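CRISPR protein (Archaeoglobus fulgidus, PDB 4MJK) is a Cas5-family CRISPR protein, probably the subunit of a type I-A Cascade complex that, like other Cas5 proteins, holds the 5' handle of the crRNA. Local coordinates at residues 178-183 with 242-247; 250-253 with 258-261; 16-21 with 200-205. All coordinates share one frame; numbering follows the deposited sequence.

Interactions 1 and 2 lie side by side, their centres about 8 Å apart, and are joined by a probable hydrogen bond between Tyr-178 OH and Glu-258 OE1. Strand 241-246 of interaction 1 runs on in the chain to strand 250-255 of interaction 2, whose hairpin ends the six-stranded antiparallel sheet. Interaction 3 is more remote, its centre about 20 Å from interaction 1 and 22 Å from interaction 2. It shares a three-stranded sheet with interaction 1, through strands 196-202 and 180-181 on the two sides of strand 225-231. Along the chain, segments of interactions 1 and 3 alternate, knitting early, middle and late parts together; interaction 2 opens after both have closed, in the C-terminal hairpin.

Interaction 1. Residues 178-183 with 242-247; sequences YSFPAE and CLVEVG
Phe-180 brings the outer end of its ring against Cys-242 and Val-244, two residues on the same face of strand 241-246. The tight part is small. Ring atom Phe-180 CE1 lies 3.7 Å from Cys-242 SG, and Phe-180 CZ lies 3.9 Å from Val-244 CG2. The two neighbours meet the ring differently. Val-244 CG2 stands over one face, 4.3 Å from the centroid of the Phe-180 ring and 27° off its normal, a CH-pi contact. Cys-242 SG approaches obliquely, 4.8 Å from the same centroid, in a sulfur-aromatic contact. With CG1 of Val-244 anti to the backbone N (chi1 -178°), CG2 falls beside that N and is the branch that meets the ring, the two side chains approaching from opposite directions. At the ring's edge and in its plane lies the carbonyl oxygen of Tyr-178.

The contact packs one sheet on another. Strand 180-181 pairs with strand 225-231, whereas strand 241-246 is the middle strand of a second three-stranded sheet, between strands 174-176 and 186-193. No hydrogen bond crosses between the two segments, and the CA atoms of Phe-180 and Val-244 are 9.6 Å apart, a spacing bridged by side chains alone. Ile-261 touches both Phe-180 and Val-244, which extends the buried apolar layer to strand 258-263.

The packing gives way towards the ends and the back of the strands. Leu-243 and Glu-245, which alternate with the inward residues, make no contact with Phe-180 and are partly exposed. Ala-182 and Glu-183 are likewise partly exposed, and Glu-183 is held outside the contact, its OE2 in a salt bridge with Lys-223 and hydrogen-bonded to the backbone N of Leu-227.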
# COMPACT_ATOMS: atom_id res chain seq x y z
N TYR A 178 -18.81 12.93 9.41
CA TYR A 178 -17.93 13.34 8.31
C TYR A 178 -16.93 14.40 8.72
O TYR A 178 -17.21 15.22 9.60
CB TYR A 178 -18.74 13.92 7.16
CG TYR A 178 -19.51 12.91 6.36
CD1 TYR A 178 -20.80 12.56 6.72
CD2 TYR A 178 -18.94 12.32 5.24
CE1 TYR A 178 -21.53 11.65 5.99
CE2 TYR A 178 -19.66 11.39 4.50
CZ TYR A 178 -20.96 11.07 4.88
OH TYR A 178 -21.68 10.16 4.15
N SER A 179 -15.78 14.41 8.05
CA SER A 179 -14.81 15.49 8.23
C SER A 179 -15.50 16.83 7.98
O SER A 179 -16.52 16.91 7.29
CB SER A 179 -13.63 15.30 7.26
OG SER A 179 -14.04 15.50 5.91
N PHE A 180 -14.95 17.90 8.55
CA PHE A 180 -15.51 19.22 8.33
C PHE A 180 -14.46 20.31 8.49
O PHE A 180 -13.50 20.15 9.23
CB PHE A 180 -16.66 19.47 9.30
CG PHE A 180 -16.29 19.29 10.76
CD1 PHE A 180 -16.38 18.04 11.36
CD2 PHE A 180 -15.85 20.38 11.52
CE1 PHE A 180 -16.06 17.87 12.69
CE2 PHE A 180 -15.53 20.22 12.86
CZ PHE A 180 -15.63 18.96 13.44
N PRO A 181 -14.67 21.43 7.80
CA PRO A 181 -13.72 22.54 7.96
C PRO A 181 -13.87 23.15 9.36
O PRO A 181 -14.98 23.35 9.85
CB PRO A 181 -14.13 23.53 6.87
CG PRO A 181 -15.57 23.23 6.60
CD PRO A 181 -15.79 21.76 6.91
N ALA A 182 -12.75 23.42 10.00
CA ALA A 182 -12.76 23.92 11.37
C ALA A 182 -12.34 25.39 11.38
O ALA A 182 -11.23 25.71 11.78
CB ALA A 182 -11.83 23.08 12.25
N GLU A 183 -13.21 26.27 10.93
CA GLU A 183 -12.88 27.70 10.91
C GLU A 183 -13.90 28.44 11.77
O GLU A 183 -14.86 27.84 12.24
CB GLU A 183 -12.87 28.23 9.48
CG GLU A 183 -11.90 27.50 8.54
CD GLU A 183 -10.43 27.77 8.85
OE1 GLU A 183 -10.13 28.64 9.70
OE2 GLU A 183 -9.56 27.10 8.24
N CYS A 242 -19.20 13.42 16.24
CA CYS A 242 -19.17 14.57 17.14
C CYS A 242 -20.37 15.49 17.00
O CYS A 242 -21.08 15.48 15.98
CB CYS A 242 -17.88 15.35 16.98
SG CYS A 242 -17.74 16.04 15.37
N LEU A 243 -20.59 16.28 18.04
CA LEU A 243 -21.60 17.33 18.03
C LEU A 243 -20.94 18.65 17.64
O LEU A 243 -19.92 19.05 18.21
CB LEU A 243 -22.23 17.46 19.41
CG LEU A 243 -23.01 16.24 19.88
CD1 LEU A 243 -23.31 16.33 21.38
CD2 LEU A 243 -24.29 16.09 19.06
N VAL A 244 -21.50 19.32 16.65
CA VAL A 244 -20.87 20.52 16.14
C VAL A 244 -21.89 21.64 16.04
O VAL A 244 -23.02 21.42 15.59
CB VAL A 244 -20.25 20.28 14.75
CG1 VAL A 244 -19.57 21.53 14.25
CG2 VAL A 244 -19.24 19.13 14.82
N GLU A 245 -21.50 22.83 16.49
CA GLU A 245 -22.34 24.01 16.35
C GLU A 245 -21.92 24.76 15.10
O GLU A 245 -20.74 25.06 14.91
CB GLU A 245 -22.18 24.91 17.58
CG GLU A 245 -23.44 25.63 18.00
CD GLU A 245 -23.37 26.04 19.48
OE1 GLU A 245 -22.40 26.74 19.85
OE2 GLU A 245 -24.27 25.64 20.26
N VAL A 246 -22.89 25.07 14.24
CA VAL A 246 -22.56 25.65 12.94
C VAL A 246 -23.32 26.96 12.69
O VAL A 246 -24.55 27.00 12.77
CB VAL A 246 -22.87 24.64 11.81
CG1 VAL A 246 -22.48 25.20 10.45
CG2 VAL A 246 -22.11 23.33 12.07
N GLY A 247 -22.58 28.02 12.40
CA GLY A 247 -23.19 29.31 12.09
C GLY A 247 -22.22 30.16 11.28
O GLY A 247 -21.23 29.66 10.78

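Interaction 2. Residues 250-253 with 258-261; sequences FKAY and EVVI
With CG anti to its carbonyl carbon (chi1 -64°), Tyr-253 keeps its ring beside its own backbone N and sets the ring edge near Val-260 O, while Val-260 turns CG1 between its backbone N and carbonyl carbon (chi1 67°), 4.2 Å from Tyr-253 CB. The backbones of this pair are tied twice. Tyr-253 N donates to Val-260 O at 2.7 Å and nearly straight (170°), and Val-260 N returns a bond of 2.9 Å to Tyr-253 O. This hydrogen-bonded antiparallel pair belongs to the beta hairpin of strands 250-255 and 258-263, the latter being an outermost strand of the six-stranded sheet within this chain.

Next to it, Ala-252 and Ile-261 form a non-hydrogen-bonded pair, their CA atoms only 4.3 Å apart. Across the strands, Val-259 CG1 packs diagonally on Ala-252 CB at 4.0 Å. The two sheet faces have different neighbours: Ala-252, Val-259 and Ile-261 meet Ile-174, whereas Tyr-253 and Val-260 lie against Val-133 and Ala-68. The tyrosine hydroxyl is hydrogen-bonded to Arg-263 O, which holds the far end of the ring to the same hairpin.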
# COMPACT_ATOMS: atom_id res chain seq x y z
N PHE A 250 -21.04 29.27 7.58
CA PHE A 250 -21.12 27.83 7.41
C PHE A 250 -22.51 27.30 7.66
O PHE A 250 -23.27 27.90 8.43
CB PHE A 250 -20.14 27.12 8.34
CG PHE A 250 -18.71 27.43 8.04
CD1 PHE A 250 -18.09 28.53 8.63
CD2 PHE A 250 -17.98 26.65 7.15
CE1 PHE A 250 -16.77 28.83 8.35
CE2 PHE A 250 -16.67 26.94 6.87
CZ PHE A 250 -16.05 28.03 7.46
N LYS A 251 -22.82 26.18 7.02
CA LYS A 251 -24.10 25.51 7.16
C LYS A 251 -23.86 24.01 7.17
O LYS A 251 -22.86 23.55 6.63
CB LYS A 251 -25.01 25.81 5.97
CG LYS A 251 -25.32 27.29 5.73
CD LYS A 251 -26.30 27.81 6.77
CE LYS A 251 -26.70 29.25 6.49
NZ LYS A 251 -27.47 29.80 7.63
N ALA A 252 -24.80 23.28 7.74
CA ALA A 252 -24.81 21.83 7.67
C ALA A 252 -25.76 21.39 6.56
O ALA A 252 -26.85 21.94 6.41
CB ALA A 252 -25.27 21.27 9.00
N TYR A 253 -25.34 20.40 5.77
CA TYR A 253 -26.19 19.88 4.71
C TYR A 253 -26.54 18.44 5.02
O TYR A 253 -25.65 17.64 5.32
CB TYR A 253 -25.50 19.98 3.34
CG TYR A 253 -25.25 21.40 2.93
CD1 TYR A 253 -26.19 22.12 2.20
CD2 TYR A 253 -24.08 22.06 3.31
CE1 TYR A 253 -25.97 23.44 1.84
CE2 TYR A 253 -23.84 23.37 2.94
CZ TYR A 253 -24.79 24.06 2.22
OH TYR A 253 -24.57 25.37 1.87
N GLU A 258 -27.14 11.37 6.82
CA GLU A 258 -25.81 11.86 6.45
C GLU A 258 -25.76 13.37 6.57
O GLU A 258 -26.57 14.08 5.96
CB GLU A 258 -25.46 11.45 5.02
CG GLU A 258 -25.73 9.98 4.68
CD GLU A 258 -24.87 9.00 5.47
OE1 GLU A 258 -23.64 9.18 5.53
OE2 GLU A 258 -25.44 8.04 6.04
N VAL A 259 -24.81 13.87 7.34
CA VAL A 259 -24.66 15.31 7.54
C VAL A 259 -23.24 15.78 7.24
O VAL A 259 -22.28 15.25 7.78
CB VAL A 259 -25.02 15.73 8.98
CG1 VAL A 259 -24.95 17.25 9.13
CG2 VAL A 259 -26.41 15.22 9.36
N VAL A 260 -23.10 16.77 6.38
CA VAL A 260 -21.79 17.31 6.13
C VAL A 260 -21.80 18.83 6.28
O VAL A 260 -22.76 19.49 5.91
CB VAL A 260 -21.25 16.89 4.76
CG1 VAL A 260 -22.07 17.55 3.63
CG2 VAL A 260 -19.78 17.23 4.65
N ILE A 261 -20.73 19.38 6.83
CA ILE A 261 -20.64 20.81 7.07
C ILE A 261 -19.92 21.49 5.91
O ILE A 261 -18.86 21.03 5.48
CB ILE A 261 -19.90 21.11 8.39
CG1 ILE A 261 -20.67 20.54 9.57
CG2 ILE A 261 -19.69 22.62 8.59
CD1 ILE A 261 -19.82 20.39 10.81

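Interaction 3. Residues 16-21 with 200-205; sequences ARIAGL and VYLNPF
Leu-202 reaches out with its CD1 methyl to touch two residues of the 16-21 turn: Ile-18 CD1 is 4.0 Å from Leu-202 CD1, and Leu-21 CD1 is 3.8 Å from that same methyl. The second branch joins in, Leu-202 CD2 lying 4.1 Å from Leu-21 CD1. The leucine side chains meet at about a right angle, whereas Ile-18 crosses Leu-202 more obliquely. All the contact is made by terminal methyls, and no hydrogen bond spans the two segments. Ile-18 gets there with CG1 set between its backbone N and carbonyl carbon (chi1 56°) and the rest of the chain extended, which carries CD1 out to the strand.

Residues 17-20 form a short 3-10 segment, with Ala-19 N bonded to Ala-16 O at 3.1 Å and Leu-21 N to Ile-18 O at 3.0 Å. Three residues make one turn of such a helix, and both Ile-18 and Leu-21 direct their side chains toward Leu-202. The turn follows strand 13-15 and precedes helix 33-46; Leu-202 ends strand 196-202, an outer strand of the three-stranded sheet that includes 225-231. Thr-34 and Thr-35, near the start of helix 33-46, touch Leu-202 and Ile-18 respectively, adding a third element. The patch lies at the surface, with Leu-21 exposed and Ile-18 and Leu-202 partly so.

Directly after the strand, the chain bends in an Asx turn. Asn-203 OD1 accepts from Phe-205 N at 3.0 Å, the donor standing 60° out of the amide carbonyl plane. Asn-203 ND2 is bound to Lys-223 O, which fixes the other side of the amide. Pro-204 CG covers one face of the Phe-205 ring, 4.1 Å above its plane and over its centre.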
# COMPACT_ATOMS: atom_id res chain seq x y z
N ALA A 16 -0.37 11.79 -2.17
CA ALA A 16 -0.66 13.14 -2.65
C ALA A 16 0.55 14.03 -2.37
O ALA A 16 0.77 14.48 -1.24
CB ALA A 16 -1.90 13.69 -1.98
N ARG A 17 1.34 14.29 -3.41
CA ARG A 17 2.60 14.98 -3.21
C ARG A 17 2.47 16.47 -2.89
O ARG A 17 3.46 17.13 -2.56
CB ARG A 17 3.58 14.66 -4.36
CG ARG A 17 4.02 13.19 -4.32
CD ARG A 17 4.89 12.81 -5.50
NE ARG A 17 4.07 12.49 -6.65
CZ ARG A 17 4.17 11.36 -7.34
NH1 ARG A 17 5.08 10.46 -7.00
NH2 ARG A 17 3.36 11.14 -8.39
N ILE A 18 1.25 17.01 -2.93
CA ILE A 18 1.03 18.37 -2.43
C ILE A 18 1.32 18.49 -0.93
O ILE A 18 1.33 19.58 -0.38
CB ILE A 18 -0.38 18.95 -2.75
CG1 ILE A 18 -1.51 18.03 -2.23
CG2 ILE A 18 -0.51 19.20 -4.26
CD1 ILE A 18 -2.93 18.63 -2.44
N ALA A 19 1.58 17.36 -0.26
CA ALA A 19 2.08 17.39 1.10
C ALA A 19 3.37 18.22 1.15
O ALA A 19 3.73 18.75 2.20
CB ALA A 19 2.34 15.97 1.60
N GLY A 20 4.06 18.34 0.02
CA GLY A 20 5.30 19.08 -0.03
C GLY A 20 5.14 20.59 -0.00
O GLY A 20 6.11 21.33 0.22
N LEU A 21 3.92 21.07 -0.22
CA LEU A 21 3.67 22.52 -0.23
C LEU A 21 3.73 23.10 1.18
O LEU A 21 3.44 22.41 2.15
CB LEU A 21 2.31 22.84 -0.87
CG LEU A 21 2.08 22.40 -2.32
CD1 LEU A 21 0.64 22.67 -2.71
CD2 LEU A 21 3.04 23.11 -3.28
N VAL A 200 -4.41 20.06 7.59
CA VAL A 200 -4.50 21.28 6.79
C VAL A 200 -4.36 20.98 5.31
O VAL A 200 -3.37 20.35 4.90
CB VAL A 200 -3.44 22.33 7.18
CG1 VAL A 200 -3.57 23.58 6.31
CG2 VAL A 200 -3.57 22.67 8.67
N TYR A 201 -5.34 21.42 4.52
CA TYR A 201 -5.40 21.13 3.08
C TYR A 201 -5.42 22.42 2.27
O TYR A 201 -5.72 23.48 2.81
CB TYR A 201 -6.70 20.39 2.74
CG TYR A 201 -6.92 19.06 3.45
CD1 TYR A 201 -7.98 18.90 4.34
CD2 TYR A 201 -6.08 17.98 3.24
CE1 TYR A 201 -8.19 17.70 4.99
CE2 TYR A 201 -6.27 16.77 3.89
CZ TYR A 201 -7.34 16.63 4.76
OH TYR A 201 -7.55 15.43 5.42
N LEU A 202 -5.14 22.32 0.97
CA LEU A 202 -5.52 23.38 0.04
C LEU A 202 -7.05 23.58 0.06
O LEU A 202 -7.84 22.62 0.08
CB LEU A 202 -5.02 23.08 -1.38
CG LEU A 202 -3.50 22.97 -1.56
CD1 LEU A 202 -3.12 22.57 -2.99
CD2 LEU A 202 -2.80 24.27 -1.16
N ASN A 203 -7.46 24.84 0.07
CA ASN A 203 -8.88 25.19 0.15
C ASN A 203 -9.61 24.79 -1.13
O ASN A 203 -9.24 25.22 -2.22
CB ASN A 203 -9.01 26.69 0.45
CG ASN A 203 -10.44 27.15 0.64
OD1 ASN A 203 -11.36 26.34 0.68
ND2 ASN A 203 -10.62 28.45 0.79
N PRO A 204 -10.65 23.94 -1.02
CA PRO A 204 -11.31 23.52 -2.26
C PRO A 204 -12.39 24.50 -2.70
O PRO A 204 -12.94 24.36 -3.79
CB PRO A 204 -11.94 22.19 -1.87
CG PRO A 204 -12.30 22.37 -0.42
CD PRO A 204 -11.18 23.23 0.16
N PHE A 205 -12.72 25.46 -1.85
CA PHE A 205 -13.81 26.39 -2.13
C PHE A 205 -13.29 27.57 -2.93
O PHE A 205 -12.33 28.23 -2.53
CB PHE A 205 -14.47 26.86 -0.84
CG PHE A 205 -15.03 25.75 -0.03
CD1 PHE A 205 -16.09 24.98 -0.51
CD2 PHE A 205 -14.51 25.44 1.21
CE1 PHE A 205 -16.61 23.94 0.22
CE2 PHE A 205 -15.03 24.39 1.95
CZ PHE A 205 -16.08 23.65 1.45